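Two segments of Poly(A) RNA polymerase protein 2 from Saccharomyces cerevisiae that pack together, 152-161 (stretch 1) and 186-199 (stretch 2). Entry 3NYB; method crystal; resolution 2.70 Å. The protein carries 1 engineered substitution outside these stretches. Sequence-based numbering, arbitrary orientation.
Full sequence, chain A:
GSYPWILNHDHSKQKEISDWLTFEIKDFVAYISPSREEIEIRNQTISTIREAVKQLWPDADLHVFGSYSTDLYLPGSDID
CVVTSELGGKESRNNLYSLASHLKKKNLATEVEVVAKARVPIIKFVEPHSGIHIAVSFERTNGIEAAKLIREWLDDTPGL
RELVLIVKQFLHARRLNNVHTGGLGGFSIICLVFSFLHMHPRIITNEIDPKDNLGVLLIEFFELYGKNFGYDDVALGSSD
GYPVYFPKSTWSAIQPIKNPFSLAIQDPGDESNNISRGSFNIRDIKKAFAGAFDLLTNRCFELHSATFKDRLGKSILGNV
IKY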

ATOM      1  N   GLU A 152     -11.096   8.431  -6.954  1.00 58.56           N
ATOM      2  CA  GLU A 152     -11.019   8.324  -8.399  1.00 48.35           C
ATOM      3  C   GLU A 152     -10.100   7.183  -8.807  1.00 50.40           C
ATOM      4  O   GLU A 152     -10.495   6.334  -9.601  1.00 50.58           O
ATOM      5  N   TRP A 153      -8.886   7.146  -8.264  1.00 54.25           N
ATOM      6  CA  TRP A 153      -7.994   6.035  -8.567  1.00 51.18           C
ATOM      7  C   TRP A 153      -8.729   4.696  -8.374  1.00 49.49           C
ATOM      8  O   TRP A 153      -8.548   3.760  -9.147  1.00 46.65           O
ATOM      9  N   LEU A 154      -9.561   4.614  -7.340  1.00 50.80           N
ATOM     10  CA  LEU A 154     -10.230   3.366  -6.995  1.00 39.92           C
ATOM     11  C   LEU A 154     -11.313   3.017  -7.991  1.00 60.13           C
ATOM     12  O   LEU A 154     -11.682   1.858  -8.135  1.00 73.20           O
ATOM     13  N   ASP A 155     -11.821   4.026  -8.679  1.00 63.78           N
ATOM     14  CA  ASP A 155     -12.809   3.803  -9.721  1.00 69.33           C
ATOM     15  C   ASP A 155     -12.192   3.254 -11.013  1.00 70.65           C
ATOM     16  O   ASP A 155     -12.670   2.263 -11.561  1.00 76.37           O
ATOM     17  N   ASP A 156     -11.130   3.890 -11.495  1.00 65.22           N
ATOM     18  CA  ASP A 156     -10.557   3.493 -12.776  1.00 73.05           C
ATOM     19  C   ASP A 156      -9.346   2.565 -12.665  1.00 68.81           C
ATOM     20  O   ASP A 156      -8.485   2.563 -13.547  1.00 76.99           O
ATOM     21  N   THR A 157      -9.295   1.758 -11.606  1.00 57.52           N
ATOM     22  CA  THR A 157      -8.137   0.892 -11.382  1.00 51.36           C
ATOM     23  C   THR A 157      -8.477  -0.454 -10.759  1.00 43.50           C
ATOM     24  O   THR A 157      -8.407  -0.613  -9.547  1.00 46.53           O
ATOM     25  N   PRO A 158      -8.826  -1.443 -11.587  1.00 51.77           N
ATOM     26  CA  PRO A 158      -9.075  -2.772 -11.016  1.00 49.30           C
ATOM     27  C   PRO A 158      -7.811  -3.368 -10.391  1.00 50.36           C
ATOM     28  O   PRO A 158      -6.761  -3.421 -11.032  1.00 57.46           O
ATOM     29  N   GLY A 159      -7.912  -3.799  -9.141  1.00 53.33           N
ATOM     30  CA  GLY A 159      -6.796  -4.438  -8.474  1.00 39.86           C
ATOM     31  C   GLY A 159      -6.169  -3.558  -7.419  1.00 38.22           C
ATOM     32  O   GLY A 159      -5.430  -4.033  -6.549  1.00 41.35           O
ATOM     33  N   LEU A 160      -6.466  -2.266  -7.489  1.00 34.00           N
ATOM     34  CA  LEU A 160      -5.858  -1.308  -6.573  1.00 42.77           C
ATOM     35  C   LEU A 160      -6.074  -1.672  -5.090  1.00 47.37           C
ATOM     36  O   LEU A 160      -5.112  -1.795  -4.332  1.00 38.77           O
ATOM     37  N   ARG A 161      -7.329  -1.851  -4.687  1.00 36.82           N
ATOM     38  CA  ARG A 161      -7.636  -2.221  -3.314  1.00 29.90           C
ATOM     39  C   ARG A 161      -6.891  -3.484  -2.847  1.00 40.02           C
ATOM     40  O   ARG A 161      -6.280  -3.492  -1.777  1.00 39.59           O
ATOM     41  N   GLY A 186      -0.182   6.254   4.294  1.00 37.92           N
ATOM     42  CA  GLY A 186      -1.220   5.591   3.540  1.00 31.59           C
ATOM     43  C   GLY A 186      -1.289   6.051   2.095  1.00 36.59           C
ATOM     44  O   GLY A 186      -1.294   5.233   1.167  1.00 41.88           O
ATOM     45  N   PHE A 187      -1.363   7.359   1.893  1.00 26.51           N
ATOM     46  CA  PHE A 187      -1.471   7.884   0.531  1.00 43.31           C
ATOM     47  C   PHE A 187      -0.282   7.425  -0.319  1.00 39.11           C
ATOM     48  O   PHE A 187      -0.443   6.988  -1.457  1.00 48.33           O
ATOM     49  N   SER A 188       0.910   7.510   0.252  1.00 37.94           N
ATOM     50  CA  SER A 188       2.118   7.078  -0.436  1.00 38.50           C
ATOM     51  C   SER A 188       2.015   5.648  -0.934  1.00 36.45           C
ATOM     52  O   SER A 188       2.397   5.346  -2.064  1.00 40.72           O
ATOM     53  N   ILE A 189       1.518   4.758  -0.087  1.00 37.96           N
ATOM     54  CA  ILE A 189       1.428   3.360  -0.477  1.00 37.05           C
ATOM     55  C   ILE A 189       0.481   3.246  -1.655  1.00 43.75           C
ATOM     56  O   ILE A 189       0.788   2.592  -2.652  1.00 39.59           O
ATOM     57  N   ILE A 190      -0.672   3.896  -1.534  1.00 43.41           N
ATOM     58  CA  ILE A 190      -1.671   3.876  -2.593  1.00 36.48           C
ATOM     59  C   ILE A 190      -1.065   4.361  -3.897  1.00 36.73           C
ATOM     60  O   ILE A 190      -1.240   3.737  -4.947  1.00 41.27           O
ATOM     61  N   CYS A 191      -0.339   5.471  -3.819  1.00 37.96           N
ATOM     62  CA  CYS A 191       0.330   6.027  -4.989  1.00 47.82           C
ATOM     63  C   CYS A 191       1.219   5.009  -5.703  1.00 49.67           C
ATOM     64  O   CYS A 191       1.073   4.792  -6.906  1.00 59.94           O
ATOM     65  N   LEU A 192       2.139   4.394  -4.965  1.00 39.70           N
ATOM     66  CA  LEU A 192       3.082   3.442  -5.552  1.00 38.33           C
ATOM     67  C   LEU A 192       2.386   2.341  -6.328  1.00 41.48           C
ATOM     68  O   LEU A 192       2.750   2.037  -7.460  1.00 45.62           O
ATOM     69  N   VAL A 193       1.390   1.731  -5.703  1.00 40.61           N
ATOM     70  CA  VAL A 193       0.643   0.668  -6.341  1.00 31.08           C
ATOM     71  C   VAL A 193      -0.058   1.215  -7.570  1.00 39.94           C
ATOM     72  O   VAL A 193       0.042   0.655  -8.655  1.00 44.78           O
ATOM     73  N   PHE A 194      -0.764   2.324  -7.393  1.00 36.25           N
ATOM     74  CA  PHE A 194      -1.519   2.916  -8.483  1.00 31.72           C
ATOM     75  C   PHE A 194      -0.619   3.168  -9.687  1.00 43.89           C
ATOM     76  O   PHE A 194      -0.919   2.734 -10.799  1.00 47.27           O
ATOM     77  N   SER A 195       0.487   3.868  -9.454  1.00 37.15           N
ATOM     78  CA  SER A 195       1.438   4.147 -10.505  1.00 46.90           C
ATOM     79  C   SER A 195       1.826   2.850 -11.205  1.00 57.57           C
ATOM     80  O   SER A 195       1.593   2.684 -12.409  1.00 57.77           O
ATOM     81  N   PHE A 196       2.408   1.931 -10.440  1.00 47.43           N
ATOM     82  CA  PHE A 196       2.825   0.635 -10.961  1.00 43.88           C
ATOM     83  C   PHE A 196       1.769  -0.011 -11.862  1.00 50.16           C
ATOM     84  O   PHE A 196       2.045  -0.357 -13.012  1.00 68.90           O
ATOM     85  N   LEU A 197       0.559  -0.163 -11.348  1.00 38.53           N
ATOM     86  CA  LEU A 197      -0.535  -0.733 -12.129  1.00 39.36           C
ATOM     87  C   LEU A 197      -0.722  -0.009 -13.458  1.00 50.75           C
ATOM     88  O   LEU A 197      -0.750  -0.634 -14.514  1.00 68.42           O
ATOM     89  N   HIS A 198      -0.837   1.314 -13.403  1.00 52.77           N
ATOM     90  CA  HIS A 198      -1.235   2.084 -14.574  1.00 51.23           C
ATOM     91  C   HIS A 198      -0.181   2.189 -15.661  1.00 63.04           C
ATOM     92  O   HIS A 198      -0.509   2.484 -16.810  1.00 75.64           O
ATOM     93  N   MET A 199       1.078   1.946 -15.319  1.00 53.51           N
ATOM     94  CA  MET A 199       2.109   1.983 -16.348  1.00 58.53           C
ATOM     95  C   MET A 199       2.879   0.673 -16.505  1.00 65.00           C
ATOM     96  O   MET A 199       4.080   0.667 -16.751  1.00 80.49           O
TER

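What fills the hollow lined by Phe187, Ile190, Cys191 and Phe194? Trp153 does, from the helical start of stretch 1. Its CA-to-CB bond points toward the other stretch, and chi1 in the m well (-65°) lays the indole into this hole. The five-membered ring stacks face-to-face on the Phe194 ring, with centroids 3.7 Å apart and planes at 19°; Trp153 CD1 lies 3.3 Å from Phe194 CE2. Trp153 CB also sits over the Phe194 face, a CH-pi contact. Ile190 CG2 meets the edge of the indole, 3.3 Å from Trp153 CE3. Separately, Trp153 CH2 lies 3.3 Å from Phe187 CE1. Phe187 and Phe194 are both t at chi1, and Ile190 is m then t.

How does Leu160 find a place on the same helix? Its CA-to-CB bond runs sideways, but with chi1 t and chi2 p the end of the side chain comes nearer and becomes a second knob, set among Ile190, Val193, Phe194 and Leu197. Leu160 CD1 lies 3.7 Å from Val193 CG1 and 4.2 Å from Phe194 CB, and Leu160 CD2 is 4.4 Å from Ile190 CG2. Ile190 and Phe194 thus help to line both hollows, and the CA atoms of Leu160 and Phe194 form the closest backbone pairing, 6.3 Å apart.

Where does a bump of stretch 2 fit into stretch 1? The CA-to-CB bond of Leu197 points toward stretch 1, and its side chain, with chi1 between wells at -104°, packs against the type II beta turn from Thr157 to Leu160. Leu197 CD2 approaches Thr157 CG2 at 3.4 Å and Leu160 N at 3.7 Å. Within this turn Gly159 has phi/psi of 108/-17, where a CB would be jammed against the carbonyl oxygen of Pro158; the backbone itself calls for glycine.

What do the polar groups contribute? Apolar packing dominates, and no clear hydrogen bond crosses between the stretches. Thr157, m at chi1 and with its CA-to-CB bond pointing toward the other stretch, instead donates from Thr157 OG1 to Trp153 O at 2.7 Å, a bond within stretch 1 that ties the turn back to the preceding helix. Thr157 OG1 also lies at the edge of the Phe194 ring, 3.5 Å from Phe194 CE1. Near the end of the helix, the His198 ring brings His198 CE1 to 3.2 Å from Asp156 O, edge-on, and Asp156 OD2 stands 3.4 Å from His198 NE2. Asp156, p at chi1, is exposed and poorly ordered.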

ATOM      1  CB  GLU A 152     -10.552   9.640  -9.003  1.00 59.94           C
ATOM      2  CG  GLU A 152     -11.499  10.796  -8.720  1.00 80.31           C
ATOM      3  CD  GLU A 152     -10.959  12.137  -9.194  1.00 92.38           C
ATOM      4  OE1 GLU A 152      -9.759  12.213  -9.541  1.00 87.51           O
ATOM      5  OE2 GLU A 152     -11.738  13.117  -9.211  1.00 97.12           O
ATOM      6  CB  TRP A 153      -6.749   6.037  -7.679  1.00 44.12           C
ATOM      7  CG  TRP A 153      -5.769   7.174  -7.796  1.00 55.82           C
ATOM      8  CD1 TRP A 153      -5.640   8.090  -8.811  1.00 48.45           C
ATOM      9  CD2 TRP A 153      -4.735   7.480  -6.845  1.00 65.43           C
ATOM     10  NE1 TRP A 153      -4.600   8.956  -8.528  1.00 48.22           N
ATOM     11  CE2 TRP A 153      -4.036   8.603  -7.341  1.00 61.07           C
ATOM     12  CE3 TRP A 153      -4.357   6.918  -5.630  1.00 84.28           C
ATOM     13  CZ2 TRP A 153      -2.955   9.165  -6.623  1.00 62.93           C
ATOM     14  CZ3 TRP A 153      -3.290   7.481  -4.933  1.00 89.93           C
ATOM     15  CH2 TRP A 153      -2.605   8.587  -5.430  1.00 76.64           C
ATOM     16  CB  LEU A 154     -10.826   3.440  -5.597  1.00 29.76           C
ATOM     17  CG  LEU A 154      -9.800   3.355  -4.465  1.00 52.35           C
ATOM     18  CD1 LEU A 154     -10.438   3.586  -3.093  1.00 45.10           C
ATOM     19  CD2 LEU A 154      -9.075   2.015  -4.512  1.00 54.33           C
ATOM     20  CB  ASP A 155     -13.569   5.092 -10.000  1.00 76.74           C
ATOM     21  CG  ASP A 155     -14.421   5.520  -8.830  1.00 79.93           C
ATOM     22  OD1 ASP A 155     -14.679   6.736  -8.702  1.00 85.00           O
ATOM     23  OD2 ASP A 155     -14.827   4.641  -8.039  1.00 74.84           O
ATOM     24  CB  ASP A 156     -10.241   4.722 -13.651  1.00 84.63           C
ATOM     25  CG  ASP A 156      -9.187   5.631 -13.044  1.00 92.75           C
ATOM     26  OD1 ASP A 156      -9.495   6.817 -12.800  1.00 94.57           O
ATOM     27  OD2 ASP A 156      -8.052   5.167 -12.820  1.00 95.53           O
ATOM     28  CB  THR A 157      -7.099   1.569 -10.465  1.00 47.39           C
ATOM     29  OG1 THR A 157      -6.786   2.870 -10.974  1.00 56.73           O
ATOM     30  CG2 THR A 157      -5.837   0.741 -10.387  1.00 30.02           C
ATOM     31  CB  PRO A 158      -9.525  -3.593 -12.228  1.00 46.89           C
ATOM     32  CG  PRO A 158     -10.030  -2.572 -13.215  1.00 44.85           C
ATOM     33  CD  PRO A 158      -9.132  -1.387 -13.026  1.00 39.24           C
ATOM     34  CB  LEU A 160      -6.364   0.099  -6.866  1.00 37.50           C
ATOM     35  CG  LEU A 160      -5.625   1.183  -6.088  1.00 42.12           C
ATOM     36  CD1 LEU A 160      -4.106   1.011  -6.211  1.00 34.18           C
ATOM     37  CD2 LEU A 160      -6.066   2.563  -6.532  1.00 44.05           C
ATOM     38  CB  ARG A 161      -9.151  -2.389  -3.128  1.00 29.96           C
ATOM     39  CG  ARG A 161      -9.546  -2.912  -1.748  1.00 26.49           C
ATOM     40  CD  ARG A 161     -11.033  -2.779  -1.440  1.00 27.69           C
ATOM     41  NE  ARG A 161     -11.362  -3.412  -0.161  1.00 35.38           N
ATOM     42  CZ  ARG A 161     -11.761  -4.674  -0.015  1.00 31.99           C
ATOM     43  NH1 ARG A 161     -11.908  -5.469  -1.060  1.00 22.14           N
ATOM     44  NH2 ARG A 161     -12.025  -5.145   1.191  1.00 37.21           N
ATOM     45  CB  PHE A 187      -1.605   9.415   0.529  1.00 37.68           C
ATOM     46  CG  PHE A 187      -1.508  10.030  -0.839  1.00 43.43           C
ATOM     47  CD1 PHE A 187      -2.629  10.161  -1.637  1.00 50.20           C
ATOM     48  CD2 PHE A 187      -0.291  10.470  -1.326  1.00 47.68           C
ATOM     49  CE1 PHE A 187      -2.536  10.720  -2.890  1.00 49.74           C
ATOM     50  CE2 PHE A 187      -0.190  11.022  -2.578  1.00 52.70           C
ATOM     51  CZ  PHE A 187      -1.313  11.149  -3.362  1.00 55.48           C
ATOM     52  CB  SER A 188       3.333   7.212   0.485  1.00 42.60           C
ATOM     53  OG  SER A 188       3.532   8.566   0.859  1.00 44.57           O
ATOM     54  CB  ILE A 189       0.920   2.472   0.656  1.00 34.63           C
ATOM     55  CG1 ILE A 189       1.811   2.617   1.891  1.00 40.33           C
ATOM     56  CG2 ILE A 189       0.889   1.020   0.206  1.00 34.03           C
ATOM     57  CD1 ILE A 189       1.246   1.925   3.131  1.00 43.21           C
ATOM     58  CB  ILE A 190      -2.866   4.755  -2.251  1.00 34.43           C
ATOM     59  CG1 ILE A 190      -3.433   4.346  -0.894  1.00 39.57           C
ATOM     60  CG2 ILE A 190      -3.920   4.647  -3.322  1.00 24.96           C
ATOM     61  CD1 ILE A 190      -4.693   5.099  -0.516  1.00 45.76           C
ATOM     62  CB  CYS A 191       1.151   7.260  -4.622  1.00 41.61           C
ATOM     63  SG  CYS A 191       1.905   8.028  -6.049  1.00 69.43           S
ATOM     64  CB  LEU A 192       3.952   2.806  -4.474  1.00 36.55           C
ATOM     65  CG  LEU A 192       4.864   3.717  -3.665  1.00 36.33           C
ATOM     66  CD1 LEU A 192       5.533   2.900  -2.570  1.00 30.36           C
ATOM     67  CD2 LEU A 192       5.889   4.409  -4.548  1.00 29.58           C
ATOM     68  CB  VAL A 193      -0.390   0.078  -5.381  1.00 24.01           C
ATOM     69  CG1 VAL A 193      -1.116  -1.097  -6.014  1.00 27.96           C
ATOM     70  CG2 VAL A 193       0.290  -0.360  -4.123  1.00 19.75           C
ATOM     71  CB  PHE A 194      -2.175   4.215  -8.032  1.00 31.95           C
ATOM     72  CG  PHE A 194      -2.754   5.023  -9.158  1.00 46.25           C
ATOM     73  CD1 PHE A 194      -3.700   4.471 -10.008  1.00 60.07           C
ATOM     74  CD2 PHE A 194      -2.361   6.338  -9.359  1.00 46.38           C
ATOM     75  CE1 PHE A 194      -4.234   5.212 -11.041  1.00 60.53           C
ATOM     76  CE2 PHE A 194      -2.889   7.082 -10.382  1.00 54.65           C
ATOM     77  CZ  PHE A 194      -3.829   6.520 -11.226  1.00 61.00           C
ATOM     78  CB  SER A 195       2.675   4.822  -9.927  1.00 55.69           C
ATOM     79  OG  SER A 195       3.787   4.648 -10.784  1.00 69.62           O
ATOM     80  CB  PHE A 196       3.204  -0.285  -9.805  1.00 40.20           C
ATOM     81  CG  PHE A 196       3.140  -1.749 -10.135  1.00 39.91           C
ATOM     82  CD1 PHE A 196       4.173  -2.367 -10.823  1.00 37.21           C
ATOM     83  CD2 PHE A 196       2.057  -2.519  -9.722  1.00 29.11           C
ATOM     84  CE1 PHE A 196       4.119  -3.725 -11.108  1.00 34.90           C
ATOM     85  CE2 PHE A 196       2.002  -3.873 -10.003  1.00 24.95           C
ATOM     86  CZ  PHE A 196       3.036  -4.479 -10.701  1.00 26.46           C
ATOM     87  CB  LEU A 197      -1.843  -0.696 -11.323  1.00 40.01           C
ATOM     88  CG  LEU A 197      -2.406  -1.979 -10.688  1.00 39.53           C
ATOM     89  CD1 LEU A 197      -1.336  -2.854 -10.059  1.00 42.80           C
ATOM     90  CD2 LEU A 197      -3.506  -1.663  -9.674  1.00 37.31           C
ATOM     91  CB  HIS A 198      -1.748   3.466 -14.181  1.00 48.89           C
ATOM     92  CG  HIS A 198      -3.228   3.602 -14.277  1.00 73.33           C
ATOM     93  ND1 HIS A 198      -4.091   2.539 -14.056  1.00 80.47           N
ATOM     94  CD2 HIS A 198      -4.021   4.658 -14.573  1.00 86.17           C
ATOM     95  CE1 HIS A 198      -5.333   2.941 -14.209  1.00 82.85           C
ATOM     96  NE2 HIS A 198      -5.322   4.230 -14.523  1.00 89.10           N
ATOM     97  CB  MET A 199       3.054   3.161 -16.135  1.00 59.17           C
ATOM     98  CG  MET A 199       3.658   3.252 -14.773  1.00 40.26           C
ATOM     99  SD  MET A 199       4.734   4.688 -14.698  1.00 63.31           S
ATOM    100  CE  MET A 199       5.993   4.198 -15.870  1.00187.11           C
TER